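Local coordinates for protein tRNA(Ile2) 2-agmatinylcytidine synthetase TiaS (Archaeoglobus fulgidus, PDB 5XOB) that catalyses the ATP-dependent joining of agmatine to the wobble cytidine of an isoleucine tRNA, forming 2-agmatinylcytidine and switching the codon read from AUG to AUA, at residues 404-408 against 409-413; 185-188 against 189-193. All coordinates share one frame; numbering follows the deposited sequence.

Contact 1: 404-408 against 409-413; sequences LSKPL and IRMNV
Lys406 reaches across the start of a tight backbone turn to lie against Met411 and the carbonyl of Arg410. Its CG stands anti to the backbone N (chi1 -170°) and the chain stays extended beyond it, which carries the methylenes along the turn instead of out from it. From CB outward, CG, CD and CE all run over Met411 CG, the first of them, Lys406 CG, at 3.9 Å. CE also meets Arg410 O at 3.4 Å. NZ stops 5.0 Å from Arg410 NH2; two like charges are probably tolerated there because Asp155 lies beside both, in a salt bridge with the guanidinium and a weak, long ion pair with the lysine. The guanidinium also pairs with Glu219.

The turn is a short 3-10 segment, held by two successive bonds from residue i+3 back to residue i. Arg410 N donates to Pro407 O over 3.0 Å and Met411 N to Leu408 O over 2.8 Å. On the flank, Met411 SD packs on Leu408 CD2 at 4.0 Å, while the arginine CG runs beside the proline ring.

The turn lies in the loop between strands 392-395 and 416-417, where Leu408 packs on Phe393 of the first strand and Met411 on Lys335 of strand 335-338.

Contact 2: 185-188 against 189-193; sequences YELY and PQTFD
With CG anti to the backbone N (chi1 180°), the ring of Tyr188 swings back over the proline that follows it, and the cis peptide between the two residues brings Pro189 under that ring. This is a cis Tyr-Pro peptide with an aromatic-proline (CH-pi) stack, at the turn that closes helix 177-187 within the FLD domain. Pro189 CB sits over the middle of the tyrosine face, 3.8 Å from the centroid and only 10° off the ring normal, a well-centred CH-pi contact. The two side chains cross at about a right angle, and the same CB lies 3.9 Å from Tyr188 CD2. Were the ring of Tyr188 cut back to an alanine here, Pro189 CB would probably lose its aromatic cover and the cis peptide some of its support, and with it the sharp change of chain direction.

The backbone secures the same bend. Gln190 N donates to Leu187 O, a carbonyl of the last helical turn, across 2.8 Å, with the N-H angle at 141°. Gln190 CB comes to 3.3 Å from that oxygen. Beyond the proline the chain folds back, and Leu187 CB meets the methyl CG2 of Thr191 at 3.7 Å as the two side chains cross. The leucine side chain and the threonine methyl meet on the side of the turn that packs on Ala227 of helix 221-230. The tyrosine ring has a further partner in Arg420, in a cation-pi contact at the C-terminus of the chain. Within the turn itself, Tyr188 CA points its hydrogen almost straight at Thr191 O, 3.4 Å away.

Both contacts are partly buried local turns with a backbone bond from residue i+3 back to residue i. Contact 1, its centre about 11 Å from the centre of the chain, has no exposed residue among those that touch; contact 2, its centre about 18 Å from the same point, includes the exposed Gln190. Contact 1 packs on strands 335-338 and 392-395 and adds an arginine end salt-bridged to acidic residues, with the lysine only weakly paired. Contact 2 packs on helix 221-230 through ring, proline and methyl groups. The turns touch directly: Ile409 CG1 lies 3.3 Å from Tyr188 OH, so the C-terminal loop packs on the FLD domain turn.

Contact 1: 404-408 against 409-413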
loop_
_atom_site.group_PDB
_atom_site.type_symbol
_atom_site.label_atom_id
_atom_site.label_comp_id
_atom_site.label_asym_id
_atom_site.label_seq_id
_atom_site.Cartn_x
_atom_site.Cartn_y
_atom_site.Cartn_z
ATOM N N LEU A 404 -0.635 -1.739 1.584
ATOM C CA LEU A 404 0.615 -2.380 2.033
ATOM C C LEU A 404 1.861 -1.500 1.959
ATOM O O LEU A 404 2.892 -1.844 2.545
ATOM C CB LEU A 404 0.882 -3.639 1.212
ATOM C CG LEU A 404 -0.028 -4.819 1.529
ATOM C CD1 LEU A 404 -0.174 -5.744 0.336
ATOM C CD2 LEU A 404 0.500 -5.575 2.740
ATOM N N SER A 405 1.776 -0.385 1.231
ATOM C CA SER A 405 2.911 0.526 1.078
ATOM C C SER A 405 3.371 1.096 2.419
ATOM O O SER A 405 2.616 1.827 3.080
ATOM C CB SER A 405 2.559 1.692 0.144
ATOM O OG SER A 405 2.273 1.247 -1.171
ATOM N N LYS A 406 4.607 0.758 2.800
ATOM C CA LYS A 406 5.283 1.368 3.940
ATOM C C LYS A 406 5.566 2.846 3.653
ATOM O O LYS A 406 6.272 3.174 2.693
ATOM C CB LYS A 406 6.592 0.642 4.248
ATOM C CG LYS A 406 7.232 1.051 5.564
ATOM C CD LYS A 406 8.305 0.056 5.977
ATOM C CE LYS A 406 8.817 0.310 7.384
ATOM N NZ LYS A 406 9.831 -0.708 7.783
ATOM N N PRO A 407 5.001 3.750 4.477
ATOM C CA PRO A 407 5.197 5.173 4.258
ATOM C C PRO A 407 6.536 5.627 4.808
ATOM O O PRO A 407 7.076 5.010 5.734
ATOM C CB PRO A 407 4.047 5.818 5.047
ATOM C CG PRO A 407 3.188 4.696 5.530
ATOM C CD PRO A 407 4.085 3.511 5.601
ATOM N N LEU A 408 7.057 6.710 4.247
ATOM C CA LEU A 408 8.362 7.210 4.641
ATOM C C LEU A 408 8.431 7.416 6.131
ATOM O O LEU A 408 9.388 6.992 6.777
ATOM C CB LEU A 408 8.690 8.513 3.914
ATOM C CG LEU A 408 9.069 8.318 2.442
ATOM C CD1 LEU A 408 9.446 9.642 1.797
ATOM C CD2 LEU A 408 10.203 7.314 2.300
ATOM N N ILE A 409 7.397 8.034 6.683
ATOM C CA ILE A 409 7.387 8.351 8.097
ATOM C C ILE A 409 7.709 7.138 8.985
ATOM O O ILE A 409 8.279 7.304 10.063
ATOM C CB ILE A 409 6.048 8.995 8.510
ATOM C CG1 ILE A 409 6.206 9.779 9.813
ATOM C CG2 ILE A 409 4.940 7.954 8.631
ATOM C CD1 ILE A 409 7.121 10.980 9.693
ATOM N N ARG A 410 7.370 5.928 8.532
ATOM C CA ARG A 410 7.629 4.713 9.315
ATOM C C ARG A 410 8.978 4.042 9.026
ATOM O O ARG A 410 9.244 2.940 9.519
ATOM C CB ARG A 410 6.515 3.683 9.096
ATOM C CG ARG A 410 5.118 4.148 9.484
ATOM C CD ARG A 410 4.348 3.062 10.222
ATOM N NE ARG A 410 4.642 1.720 9.723
ATOM C CZ ARG A 410 5.021 0.674 10.462
ATOM N NH1 ARG A 410 5.139 0.759 11.782
ATOM N NH2 ARG A 410 5.266 -0.486 9.863
ATOM N N MET A 411 9.826 4.696 8.237
ATOM C CA MET A 411 11.130 4.144 7.884
ATOM C C MET A 411 12.233 4.917 8.600
ATOM O O MET A 411 12.148 6.137 8.770
ATOM C CB MET A 411 11.332 4.199 6.370
ATOM C CG MET A 411 10.211 3.546 5.575
ATOM S SD MET A 411 10.432 3.620 3.787
ATOM C CE MET A 411 11.946 2.674 3.610
ATOM N N ASN A 412 13.274 4.195 9.005
ATOM C CA ASN A 412 14.331 4.747 9.853
ATOM C C ASN A 412 15.537 5.148 9.008
ATOM O O ASN A 412 16.664 4.740 9.283
ATOM C CB ASN A 412 14.728 3.703 10.910
ATOM C CG ASN A 412 14.849 4.292 12.301
ATOM O OD1 ASN A 412 14.121 3.897 13.214
ATOM N ND2 ASN A 412 15.763 5.243 12.473
ATOM N N VAL A 413 15.294 5.961 7.983
ATOM C CA VAL A 413 16.318 6.257 6.984
ATOM C C VAL A 413 16.557 7.748 6.835
ATOM O O VAL A 413 15.712 8.573 7.200
ATOM C CB VAL A 413 15.976 5.664 5.596
ATOM C CG1 VAL A 413 16.017 4.147 5.642
ATOM C CG2 VAL A 413 14.623 6.155 5.098
#

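Contact 2: 185-188 against 189-193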
loop_
_atom_site.group_PDB
_atom_site.type_symbol
_atom_site.label_atom_id
_atom_site.label_comp_id
_atom_site.label_asym_id
_atom_site.label_seq_id
_atom_site.Cartn_x
_atom_site.Cartn_y
_atom_site.Cartn_z
ATOM N N TYR A 185 -3.234 16.617 13.054
ATOM C CA TYR A 185 -2.270 17.546 13.639
ATOM C C TYR A 185 -1.888 17.094 15.049
ATOM O O TYR A 185 -0.707 17.059 15.400
ATOM C CB TYR A 185 -2.828 18.965 13.661
ATOM N N GLU A 186 -2.885 16.720 15.843
ATOM C CA GLU A 186 -2.630 16.318 17.225
ATOM C C GLU A 186 -1.781 15.055 17.368
ATOM O O GLU A 186 -0.819 15.039 18.145
ATOM C CB GLU A 186 -3.946 16.136 17.988
ATOM C CG GLU A 186 -4.470 17.421 18.604
ATOM C CD GLU A 186 -3.488 18.031 19.592
ATOM O OE1 GLU A 186 -3.246 19.256 19.496
ATOM O OE2 GLU A 186 -2.948 17.282 20.445
ATOM N N LEU A 187 -2.129 14.010 16.616
ATOM C CA LEU A 187 -1.614 12.658 16.889
ATOM C C LEU A 187 -0.531 12.167 15.938
ATOM O O LEU A 187 0.243 11.275 16.293
ATOM C CB LEU A 187 -2.770 11.653 16.924
ATOM C CG LEU A 187 -3.872 11.962 17.951
ATOM C CD1 LEU A 187 -5.014 10.960 17.859
ATOM C CD2 LEU A 187 -3.312 11.998 19.369
ATOM N N TYR A 188 -0.461 12.744 14.746
ATOM C CA TYR A 188 0.525 12.320 13.767
ATOM C C TYR A 188 1.915 12.304 14.376
ATOM O O TYR A 188 2.309 13.265 15.026
ATOM C CB TYR A 188 0.519 13.264 12.583
ATOM C CG TYR A 188 1.508 12.918 11.505
ATOM C CD1 TYR A 188 1.127 12.150 10.414
ATOM C CD2 TYR A 188 2.815 13.383 11.552
ATOM C CE1 TYR A 188 2.021 11.844 9.405
ATOM C CE2 TYR A 188 3.716 13.080 10.546
ATOM C CZ TYR A 188 3.312 12.313 9.476
ATOM O OH TYR A 188 4.202 12.012 8.474
ATOM N N PRO A 189 2.688 11.235 14.134
ATOM C CA PRO A 189 2.464 10.066 13.294
ATOM C C PRO A 189 1.996 8.809 14.053
ATOM O O PRO A 189 2.099 7.688 13.531
ATOM C CB PRO A 189 3.848 9.837 12.707
ATOM C CG PRO A 189 4.764 10.191 13.834
ATOM C CD PRO A 189 4.067 11.250 14.651
ATOM N N GLN A 190 1.481 8.984 15.267
ATOM C CA GLN A 190 0.922 7.864 16.016
ATOM C C GLN A 190 -0.353 7.391 15.330
ATOM O O GLN A 190 -0.736 6.233 15.451
ATOM C CB GLN A 190 0.662 8.262 17.470
ATOM C CG GLN A 190 1.930 8.635 18.220
ATOM C CD GLN A 190 2.945 7.502 18.216
ATOM O OE1 GLN A 190 2.678 6.418 18.742
ATOM N NE2 GLN A 190 4.113 7.741 17.612
ATOM N N THR A 191 -1.015 8.313 14.642
ATOM C CA THR A 191 -1.927 7.983 13.560
ATOM C C THR A 191 -1.236 8.468 12.302
ATOM O O THR A 191 -0.466 9.425 12.357
ATOM C CB THR A 191 -3.288 8.702 13.677
ATOM O OG1 THR A 191 -3.166 10.075 13.266
ATOM C CG2 THR A 191 -3.826 8.626 15.081
ATOM N N PHE A 192 -1.502 7.827 11.169
ATOM C CA PHE A 192 -0.891 8.252 9.915
ATOM C C PHE A 192 -1.766 7.916 8.715
ATOM O O PHE A 192 -2.657 7.068 8.798
ATOM C CB PHE A 192 0.486 7.611 9.765
ATOM C CG PHE A 192 0.447 6.121 9.668
ATOM C CD1 PHE A 192 0.317 5.500 8.431
ATOM C CD2 PHE A 192 0.528 5.332 10.810
ATOM C CE1 PHE A 192 0.274 4.119 8.327
ATOM C CE2 PHE A 192 0.485 3.947 10.715
ATOM C CZ PHE A 192 0.356 3.338 9.471
ATOM N N ASP A 193 -1.503 8.598 7.603
ATOM C CA ASP A 193 -2.211 8.359 6.346
ATOM C C ASP A 193 -3.728 8.379 6.496
ATOM O O ASP A 193 -4.439 7.579 5.886
ATOM C CB ASP A 193 -1.761 7.027 5.725
ATOM C CG ASP A 193 -0.448 7.142 4.991
ATOM O OD1 ASP A 193 -0.162 8.228 4.439
ATOM O OD2 ASP A 193 0.293 6.138 4.950
#